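Local atomic coordinates of exopolysaccharide biosynthesis protein (Pantoea stewartii subsp. stewartii DC283, PDB entry 6TGF), a protein that modifies glycan biofilm, probably by hydrolysing exopolysaccharide, as a three-chain assembly with a parallel beta-helix fold resembling that of bacteriophage tailspikes. Residues Gly509-Glu514 with Val518-Ser523; Ser531-Glu536 with Ala658-Lys663; Ala591-Gln596 with Val629-Ala634. All coordinates share one frame; numbering follows the deposited sequence.

Overall arrangement
The three contacts lie along the C-terminal half of an elongated chain. Interaction 1 is a buried beta hairpin at the end of the beta-helix, held by backbone hydrogen bonds and pressed against both other subunits. Interactions 2 and 3 belong to the beta sandwich that follows and join its two sheets through apolar side chains. Residues 591-596 and 629-634 meet in the sandwich core, whereas residues 531-536 and 658-663, on outermost strands, make a smaller, partly buried contact flanked by charged groups. The centres of interactions 2 and 3 are 12 Å apart, and Leu535 packs on Leu633 between them. Interaction 1 stays separate, its nearest atoms about 12 Å from interaction 2.

Interaction 1: residues Gly509-Glu514 with Val518-Ser523; sequences GSTRVE and VAIDGS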
loop_
_atom_site.group_PDB
_atom_site.type_symbol
_atom_site.label_atom_id
_atom_site.label_comp_id
_atom_site.label_asym_id
_atom_site.label_seq_id
_atom_site.Cartn_x
_atom_site.Cartn_y
_atom_site.Cartn_z
ATOM N N GLY B 509 13.331 18.216 14.683
ATOM C CA GLY B 509 13.236 16.981 15.484
ATOM C C GLY B 509 12.907 15.777 14.618
ATOM O O GLY B 509 12.223 15.953 13.594
ATOM N N SER B 510 13.394 14.598 15.013
ATOM C CA SER B 510 13.048 13.275 14.433
ATOM C C SER B 510 12.656 12.315 15.561
ATOM O O SER B 510 13.168 12.482 16.685
ATOM C CB SER B 510 14.192 12.717 13.624
ATOM O OG SER B 510 14.390 13.468 12.436
ATOM N N THR B 511 11.775 11.356 15.262
ATOM C CA THR B 511 11.407 10.228 16.158
ATOM C C THR B 511 11.737 8.915 15.441
ATOM O O THR B 511 11.283 8.731 14.296
ATOM C CB THR B 511 9.939 10.316 16.595
ATOM O OG1 THR B 511 9.807 11.492 17.392
ATOM C CG2 THR B 511 9.478 9.113 17.387
ATOM N N ARG B 512 12.520 8.055 16.094
ATOM C CA ARG B 512 12.918 6.722 15.578
ATOM C C ARG B 512 12.317 5.660 16.502
ATOM O O ARG B 512 12.773 5.552 17.658
ATOM C CB ARG B 512 14.444 6.621 15.491
ATOM C CG ARG B 512 15.075 7.600 14.511
ATOM C CD ARG B 512 16.587 7.479 14.469
ATOM N NE ARG B 512 17.213 7.901 15.717
ATOM C CZ ARG B 512 18.480 7.660 16.059
ATOM N NH1 ARG B 512 19.285 6.990 15.248
ATOM N NH2 ARG B 512 18.939 8.092 17.224
ATOM N N VAL B 513 11.305 4.938 16.014
ATOM C CA VAL B 513 10.650 3.807 16.730
ATOM C C VAL B 513 11.253 2.507 16.191
ATOM O O VAL B 513 10.978 2.172 15.024
ATOM C CB VAL B 513 9.119 3.844 16.570
ATOM C CG1 VAL B 513 8.445 2.672 17.267
ATOM C CG2 VAL B 513 8.538 5.160 17.064
ATOM N N GLU B 514 12.059 1.826 17.009
ATOM C CA GLU B 514 12.687 0.518 16.681
ATOM C C GLU B 514 12.182 -0.540 17.666
ATOM O O GLU B 514 11.677 -0.165 18.741
ATOM C CB GLU B 514 14.213 0.627 16.725
ATOM C CG GLU B 514 14.789 1.482 15.611
ATOM C CD GLU B 514 14.723 0.865 14.224
ATOM O OE1 GLU B 514 14.471 -0.356 14.127
ATOM O OE2 GLU B 514 14.924 1.607 13.240
ATOM N N VAL B 518 13.195 3.247 21.525
ATOM C CA VAL B 518 12.574 4.480 20.952
ATOM C C VAL B 518 13.513 5.657 21.231
ATOM O O VAL B 518 14.024 5.748 22.362
ATOM C CB VAL B 518 11.168 4.718 21.539
ATOM C CG1 VAL B 518 10.552 6.021 21.051
ATOM C CG2 VAL B 518 10.236 3.549 21.252
ATOM N N ALA B 519 13.734 6.512 20.229
ATOM C CA ALA B 519 14.557 7.741 20.319
ATOM C C ALA B 519 13.729 8.938 19.840
ATOM O O ALA B 519 13.404 8.983 18.637
ATOM C CB ALA B 519 15.821 7.580 19.511
ATOM N N ILE B 520 13.398 9.854 20.756
ATOM C CA ILE B 520 12.583 11.075 20.487
ATOM C C ILE B 520 13.495 12.303 20.596
ATOM O O ILE B 520 13.898 12.636 21.721
ATOM C CB ILE B 520 11.381 11.168 21.449
ATOM C CG1 ILE B 520 10.616 9.843 21.537
ATOM C CG2 ILE B 520 10.468 12.321 21.054
ATOM C CD1 ILE B 520 9.583 9.793 22.640
ATOM N N ASP B 521 13.802 12.947 19.466
ATOM C CA ASP B 521 14.497 14.262 19.421
ATOM C C ASP B 521 13.432 15.355 19.565
ATOM O O ASP B 521 13.278 16.169 18.635
ATOM C CB ASP B 521 15.322 14.427 18.141
ATOM C CG ASP B 521 16.162 13.215 17.777
ATOM O OD1 ASP B 521 16.388 12.367 18.668
ATOM O OD2 ASP B 521 16.578 13.127 16.602
ATOM N N GLY B 522 12.716 15.354 20.692
ATOM C CA GLY B 522 11.564 16.240 20.941
ATOM C C GLY B 522 10.844 15.882 22.228
ATOM O O GLY B 522 11.410 15.114 23.033
ATOM N N SER B 523 9.632 16.413 22.409
ATOM C CA SER B 523 8.824 16.306 23.651
ATOM C C SER B 523 8.288 14.881 23.817
ATOM O O SER B 523 8.047 14.213 22.793
ATOM C CB SER B 523 7.695 17.305 23.649
ATOM O OG SER B 523 6.651 16.890 22.779
HETATM O O HOH W 1 15.698 9.941 16.826
#
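Arg512 and Ala519 form the hydrogen-bonded centre of a beta hairpin whose first strand, 511-514, continues the parallel stacking of the beta-helix by pairing with strand 479-488. The axes of strands 511-514 and 518-520 approach to 4.8 Å and run antiparallel. Arg512 N donates to Ala519 O at 2.8 Å along an almost straight N-H line (174°), with the donor in the carbonyl plane. The reciprocal bond joins Ala519 N to Arg512 O at 2.9 Å. Where the second strand runs into its corner, Asp521 N reaches Ser510 O at 2.9 Å, nearly along the C=O axis.

The closely packed face carries Thr511, Val513, Val518 and Ile520. Thr511 and Ile520 run alongside each other in one direction, OG1 of Thr511 being 3.8 Å from CG2 of Ile520. Contact between Val513 and Val518 is slighter. Other chains contribute to this face: Val513 packs on Val513 of the third subunit, and Thr511 OG1 hydrogen-bonds to Glu514 O there. Strand 518-520 pairs in parallel with a strand of the second subunit, carrying the sheet across the interface.

The other face, with Arg512 and Ala519, has Phe652 against it and is looser and more polar; Arg512 there, and Asp521 at the corner, are partly exposed. A bend at chi3 (-67°) turns the guanidinium toward Ala519, which it meets obliquely, NH2 lying 3.9 Å from CB of Ala519. A water bridges Arg512, Ala519 and Asp521 on this side: it accepts from Arg512 NE at 2.8 Å, donates to Ala519 O at 3.1 Å, and reaches Asp521 OD1 by a weak bond.

Interaction 2: residues Ser531-Glu536 with Ala658-Lys663; sequences SRWLLE and ARVDAK
At the edge of a sandwich of two sheets, the indole of Trp533 meets the methyl groups of Ala662 and Val660. Ala662 CB lies beside the pyrrole-benzene junction of the indole, 3.5 Å from both NE1 and CZ2 of Trp533. Val660 touches farther out: its CG1, the branch anti to the backbone N (chi1 172°), comes within 4.0 Å of CH2 on Trp533, the two side chains crossing obliquely. This apolar contact joins the two antiparallel sheets of the beta sandwich that follows the beta-helix. Strands 534-537 and 659-664 are outermost strands of different sheets in this chain, and Met664 extends the contact by packing on Trp533 and Leu535.

One face of the indole is covered by its neighbour in sequence, Arg532, whose CB sits 3.8 Å above the ring plane, over its centre. The Arg532 guanidinium has CZ2 of Trp533 at its edge, and its NH1 forms a salt bridge with Asp521 of the second subunit, while Asn527 of the third subunit packs on Trp533.

Next to Val660 and Ala662, the polar side chains form a pair of their own. Arg659 grips Asp661 side-on, NE to OD1 at 3.0 Å and NH2 to OD2 at 2.6 Å, each oxygen using its syn lone pair. Two bonds to two oxygens fix the carboxylate at the guanidinium edge, OD1 in its plane and OD2 tilted 19° from it. Asn549 also donates to Asp661 OD2, and Arg659 makes a cation-pi contact with Trp506 of the second subunit.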
loop_
_atom_site.group_PDB
_atom_site.type_symbol
_atom_site.label_atom_id
_atom_site.label_comp_id
_atom_site.label_asym_id
_atom_site.label_seq_id
_atom_site.Cartn_x
_atom_site.Cartn_y
_atom_site.Cartn_z
ATOM N N SER B 531 5.245 -0.215 34.722
ATOM C CA SER B 531 6.367 -1.165 34.518
ATOM C C SER B 531 5.883 -2.400 33.757
ATOM O O SER B 531 4.741 -2.843 33.989
ATOM C CB SER B 531 6.997 -1.551 35.827
ATOM O OG SER B 531 8.029 -2.506 35.625
ATOM N N ARG B 532 6.751 -2.921 32.888
ATOM C CA ARG B 532 6.648 -4.258 32.249
ATOM C C ARG B 532 6.552 -5.328 33.344
ATOM O O ARG B 532 5.982 -6.404 33.072
ATOM C CB ARG B 532 7.877 -4.457 31.357
ATOM C CG ARG B 532 7.798 -5.620 30.378
ATOM C CD ARG B 532 8.854 -5.453 29.300
ATOM N NE ARG B 532 9.557 -6.687 28.980
ATOM C CZ ARG B 532 9.146 -7.603 28.107
ATOM N NH1 ARG B 532 8.010 -7.447 27.448
ATOM N NH2 ARG B 532 9.878 -8.683 27.901
ATOM N N TRP B 533 7.077 -5.024 34.538
ATOM C CA TRP B 533 7.260 -5.968 35.671
ATOM C C TRP B 533 6.609 -5.414 36.944
ATOM O O TRP B 533 7.140 -4.434 37.501
ATOM C CB TRP B 533 8.757 -6.224 35.870
ATOM C CG TRP B 533 9.469 -6.555 34.595
ATOM C CD1 TRP B 533 9.300 -7.671 33.829
ATOM C CD2 TRP B 533 10.453 -5.750 33.920
ATOM N NE1 TRP B 533 10.114 -7.620 32.729
ATOM C CE2 TRP B 533 10.835 -6.455 32.759
ATOM C CE3 TRP B 533 11.055 -4.513 34.186
ATOM C CZ2 TRP B 533 11.786 -5.961 31.867
ATOM C CZ3 TRP B 533 11.995 -4.025 33.304
ATOM C CH2 TRP B 533 12.354 -4.742 32.161
ATOM N N LEU B 534 5.502 -6.027 37.376
ATOM C CA LEU B 534 4.807 -5.728 38.658
ATOM C C LEU B 534 4.938 -6.945 39.580
ATOM O O LEU B 534 4.354 -7.997 39.248
ATOM C CB LEU B 534 3.338 -5.394 38.375
ATOM C CG LEU B 534 3.089 -4.262 37.376
ATOM C CD1 LEU B 534 1.607 -4.136 37.063
ATOM C CD2 LEU B 534 3.637 -2.939 37.890
ATOM N N LEU B 535 5.688 -6.805 40.680
ATOM C CA LEU B 535 5.963 -7.886 41.667
ATOM C C LEU B 535 4.933 -7.825 42.800
ATOM O O LEU B 535 4.653 -6.712 43.286
ATOM C CB LEU B 535 7.387 -7.728 42.212
ATOM C CG LEU B 535 8.510 -8.017 41.218
ATOM C CD1 LEU B 535 9.869 -7.754 41.848
ATOM C CD2 LEU B 535 8.432 -9.449 40.706
ATOM N N GLU B 536 4.414 -8.987 43.207
ATOM C CA GLU B 536 3.366 -9.133 44.253
ATOM C C GLU B 536 3.889 -10.033 45.379
ATOM O O GLU B 536 4.566 -11.036 45.075
ATOM C CB GLU B 536 2.088 -9.709 43.642
ATOM C CG GLU B 536 0.989 -9.971 44.659
ATOM C CD GLU B 536 -0.351 -10.385 44.074
ATOM O OE1 GLU B 536 -0.467 -10.452 42.831
ATOM O OE2 GLU B 536 -1.279 -10.643 44.868
ATOM N N ALA B 658 23.730 -2.073 26.155
ATOM C CA ALA B 658 23.149 -2.337 27.492
ATOM C C ALA B 658 22.003 -3.347 27.365
ATOM O O ALA B 658 21.333 -3.362 26.312
ATOM C CB ALA B 658 22.672 -1.043 28.102
ATOM N N ARG B 659 21.796 -4.157 28.406
ATOM C CA ARG B 659 20.697 -5.153 28.495
ATOM C C ARG B 659 20.147 -5.187 29.924
ATOM O O ARG B 659 20.946 -5.060 30.869
ATOM C CB ARG B 659 21.192 -6.553 28.118
ATOM C CG ARG B 659 21.049 -6.899 26.644
ATOM C CD ARG B 659 21.931 -8.064 26.241
ATOM N NE ARG B 659 22.011 -9.111 27.257
ATOM C CZ ARG B 659 23.093 -9.848 27.519
ATOM N NH1 ARG B 659 24.223 -9.661 26.855
ATOM N NH2 ARG B 659 23.047 -10.772 28.462
ATOM N N VAL B 660 18.828 -5.343 30.056
ATOM C CA VAL B 660 18.153 -5.804 31.302
ATOM C C VAL B 660 17.601 -7.204 31.020
ATOM O O VAL B 660 16.508 -7.304 30.429
ATOM C CB VAL B 660 17.056 -4.821 31.762
ATOM C CG1 VAL B 660 16.232 -5.379 32.914
ATOM C CG2 VAL B 660 17.643 -3.469 32.141
ATOM N N ASP B 661 18.362 -8.241 31.383
ATOM C CA ASP B 661 17.936 -9.661 31.281
ATOM C C ASP B 661 16.957 -9.931 32.424
ATOM O O ASP B 661 17.386 -10.468 33.463
ATOM C CB ASP B 661 19.131 -10.617 31.315
ATOM C CG ASP B 661 20.172 -10.340 30.245
ATOM O OD1 ASP B 661 19.817 -9.713 29.227
ATOM O OD2 ASP B 661 21.331 -10.752 30.444
ATOM N N ALA B 662 15.697 -9.532 32.236
ATOM C CA ALA B 662 14.620 -9.607 33.249
ATOM C C ALA B 662 14.373 -11.072 33.626
ATOM O O ALA B 662 14.124 -11.885 32.714
ATOM C CB ALA B 662 13.368 -8.946 32.725
ATOM N N LYS B 663 14.474 -11.385 34.922
ATOM C CA LYS B 663 14.134 -12.707 35.514
ATOM C C LYS B 663 12.840 -12.552 36.319
ATOM O O LYS B 663 11.882 -13.298 36.044
ATOM C CB LYS B 663 15.281 -13.216 36.393
ATOM C CG LYS B 663 16.663 -13.174 35.755
ATOM C CD LYS B 663 16.837 -14.134 34.599
ATOM C CE LYS B 663 18.151 -13.940 33.873
ATOM N NZ LYS B 663 18.206 -14.730 32.622
#

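Interaction 3: residues Ala591-Gln596 with Val629-Ala634; sequences AVIHVQ and VFIRLA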
loop_
_atom_site.group_PDB
_atom_site.type_symbol
_atom_site.label_atom_id
_atom_site.label_comp_id
_atom_site.label_asym_id
_atom_site.label_seq_id
_atom_site.Cartn_x
_atom_site.Cartn_y
_atom_site.Cartn_z
ATOM N N ALA B 591 11.800 1.835 46.953
ATOM C CA ALA B 591 13.226 1.501 47.179
ATOM C C ALA B 591 14.023 1.885 45.928
ATOM O O ALA B 591 13.589 1.521 44.821
ATOM C CB ALA B 591 13.375 0.037 47.510
ATOM N N VAL B 592 15.132 2.605 46.105
ATOM C CA VAL B 592 16.009 3.098 45.001
ATOM C C VAL B 592 17.348 2.354 45.080
ATOM O O VAL B 592 18.112 2.617 46.027
ATOM C CB VAL B 592 16.190 4.626 45.079
ATOM C CG1 VAL B 592 17.074 5.156 43.960
ATOM C CG2 VAL B 592 14.851 5.348 45.084
ATOM N N ILE B 593 17.607 1.459 44.119
ATOM C CA ILE B 593 18.823 0.592 44.060
ATOM C C ILE B 593 19.796 1.173 43.030
ATOM O O ILE B 593 19.416 1.259 41.847
ATOM C CB ILE B 593 18.439 -0.863 43.721
ATOM C CG1 ILE B 593 17.467 -1.446 44.749
ATOM C CG2 ILE B 593 19.680 -1.734 43.564
ATOM C CD1 ILE B 593 16.712 -2.659 44.262
ATOM N N HIS B 594 21.005 1.537 43.469
ATOM C CA HIS B 594 22.113 2.031 42.609
ATOM C C HIS B 594 23.081 0.879 42.324
ATOM O O HIS B 594 23.424 0.149 43.274
ATOM C CB HIS B 594 22.817 3.225 43.264
ATOM C CG HIS B 594 21.884 4.320 43.658
ATOM N ND1 HIS B 594 21.428 4.472 44.952
ATOM C CD2 HIS B 594 21.314 5.308 42.936
ATOM C CE1 HIS B 594 20.621 5.512 45.010
ATOM N NE2 HIS B 594 20.535 6.042 43.786
ATOM N N VAL B 595 23.478 0.720 41.058
ATOM C CA VAL B 595 24.497 -0.267 40.593
ATOM C C VAL B 595 25.393 0.437 39.571
ATOM O O VAL B 595 24.846 0.983 38.596
ATOM C CB VAL B 595 23.838 -1.526 39.992
ATOM C CG1 VAL B 595 24.870 -2.523 39.482
ATOM C CG2 VAL B 595 22.895 -2.200 40.977
ATOM N N GLN B 596 26.709 0.442 39.801
ATOM C CA GLN B 596 27.723 0.964 38.846
ATOM C C GLN B 596 28.767 -0.125 38.585
ATOM O O GLN B 596 29.259 -0.713 39.566
ATOM C CB GLN B 596 28.403 2.224 39.387
ATOM C CG GLN B 596 29.237 2.951 38.339
ATOM C CD GLN B 596 30.172 3.983 38.923
ATOM O OE1 GLN B 596 30.700 3.823 40.021
ATOM N NE2 GLN B 596 30.397 5.052 38.179
ATOM N N VAL B 629 20.929 -8.741 40.290
ATOM C CA VAL B 629 20.388 -7.966 41.447
ATOM C C VAL B 629 19.220 -8.750 42.054
ATOM O O VAL B 629 18.281 -9.082 41.305
ATOM C CB VAL B 629 19.963 -6.546 41.027
ATOM C CG1 VAL B 629 19.367 -5.758 42.186
ATOM C CG2 VAL B 629 21.117 -5.777 40.403
ATOM N N PHE B 630 19.294 -9.035 43.358
ATOM C CA PHE B 630 18.227 -9.676 44.169
ATOM C C PHE B 630 17.673 -8.647 45.162
ATOM O O PHE B 630 18.456 -7.816 45.661
ATOM C CB PHE B 630 18.766 -10.903 44.908
ATOM C CG PHE B 630 19.213 -12.039 44.023
ATOM C CD1 PHE B 630 20.418 -11.976 43.342
ATOM C CD2 PHE B 630 18.438 -13.181 43.886
ATOM C CE1 PHE B 630 20.833 -13.023 42.532
ATOM C CE2 PHE B 630 18.855 -14.229 43.079
ATOM C CZ PHE B 630 20.051 -14.147 42.402
ATOM N N ILE B 631 16.364 -8.699 45.428
ATOM C CA ILE B 631 15.681 -7.847 46.448
ATOM C C ILE B 631 14.834 -8.748 47.355
ATOM O O ILE B 631 14.152 -9.651 46.832
ATOM C CB ILE B 631 14.846 -6.725 45.792
ATOM C CG1 ILE B 631 13.722 -7.257 44.897
ATOM C CG2 ILE B 631 15.749 -5.765 45.031
ATOM C CD1 ILE B 631 12.580 -6.282 44.714
ATOM N N ARG B 632 14.909 -8.520 48.669
ATOM C CA ARG B 632 14.030 -9.161 49.681
ATOM C C ARG B 632 12.741 -8.338 49.761
ATOM O O ARG B 632 12.701 -7.363 50.538
ATOM C CB ARG B 632 14.738 -9.266 51.035
ATOM C CG ARG B 632 14.004 -10.132 52.049
ATOM C CD ARG B 632 14.904 -10.632 53.163
ATOM N NE ARG B 632 14.433 -11.909 53.685
ATOM C CZ ARG B 632 13.802 -12.092 54.844
ATOM N NH1 ARG B 632 13.557 -11.075 55.654
ATOM N NH2 ARG B 632 13.420 -13.308 55.196
ATOM N N LEU B 633 11.746 -8.706 48.951
ATOM C CA LEU B 633 10.446 -7.996 48.841
ATOM C C LEU B 633 9.716 -8.107 50.186
ATOM O O LEU B 633 9.573 -9.240 50.684
ATOM C CB LEU B 633 9.641 -8.609 47.690
ATOM C CG LEU B 633 8.512 -7.748 47.126
ATOM C CD1 LEU B 633 9.029 -6.411 46.609
ATOM C CD2 LEU B 633 7.771 -8.484 46.022
ATOM N N ALA B 634 9.303 -6.967 50.751
ATOM C CA ALA B 634 8.706 -6.834 52.102
ATOM C C ALA B 634 7.432 -7.678 52.212
ATOM O O ALA B 634 6.891 -8.086 51.170
ATOM C CB ALA B 634 8.412 -5.382 52.392
#
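Apolar packing between facing sheets joins Ile593 and Val595 to Val629 and Ile631 in the core of the beta sandwich that follows the beta-helix. Strand 589-597 belongs to one antiparallel sheet and strand 626-633 to the other. Their short segments run at 158° to each other with axes 10.2 Å apart, a spacing bridged by the branched side chains.

All four touching residues are buried and direct CB toward the opposite strand. At one end, Val595 and Val629 pass alongside one another, heading opposite ways, with their CG2 methyls 4.0 Å apart. Ile593 touches both residues of the other strand: its CG2 lies 4.3 Å from CG1 of Val629, and its longer branch reaches Ile631. Neighbouring strands close the core around them, Val617 packing on Ile593 and both Leu547 and Val614 on Ile631.

Ile593 and Ile631 cross at about a right angle. Ile631 carries CG1 between its backbone N and carbonyl carbon (chi1 62°), which swings CG2 to the side anti to the carbonyl carbon, and it is this methyl that meets CD1 of Ile593.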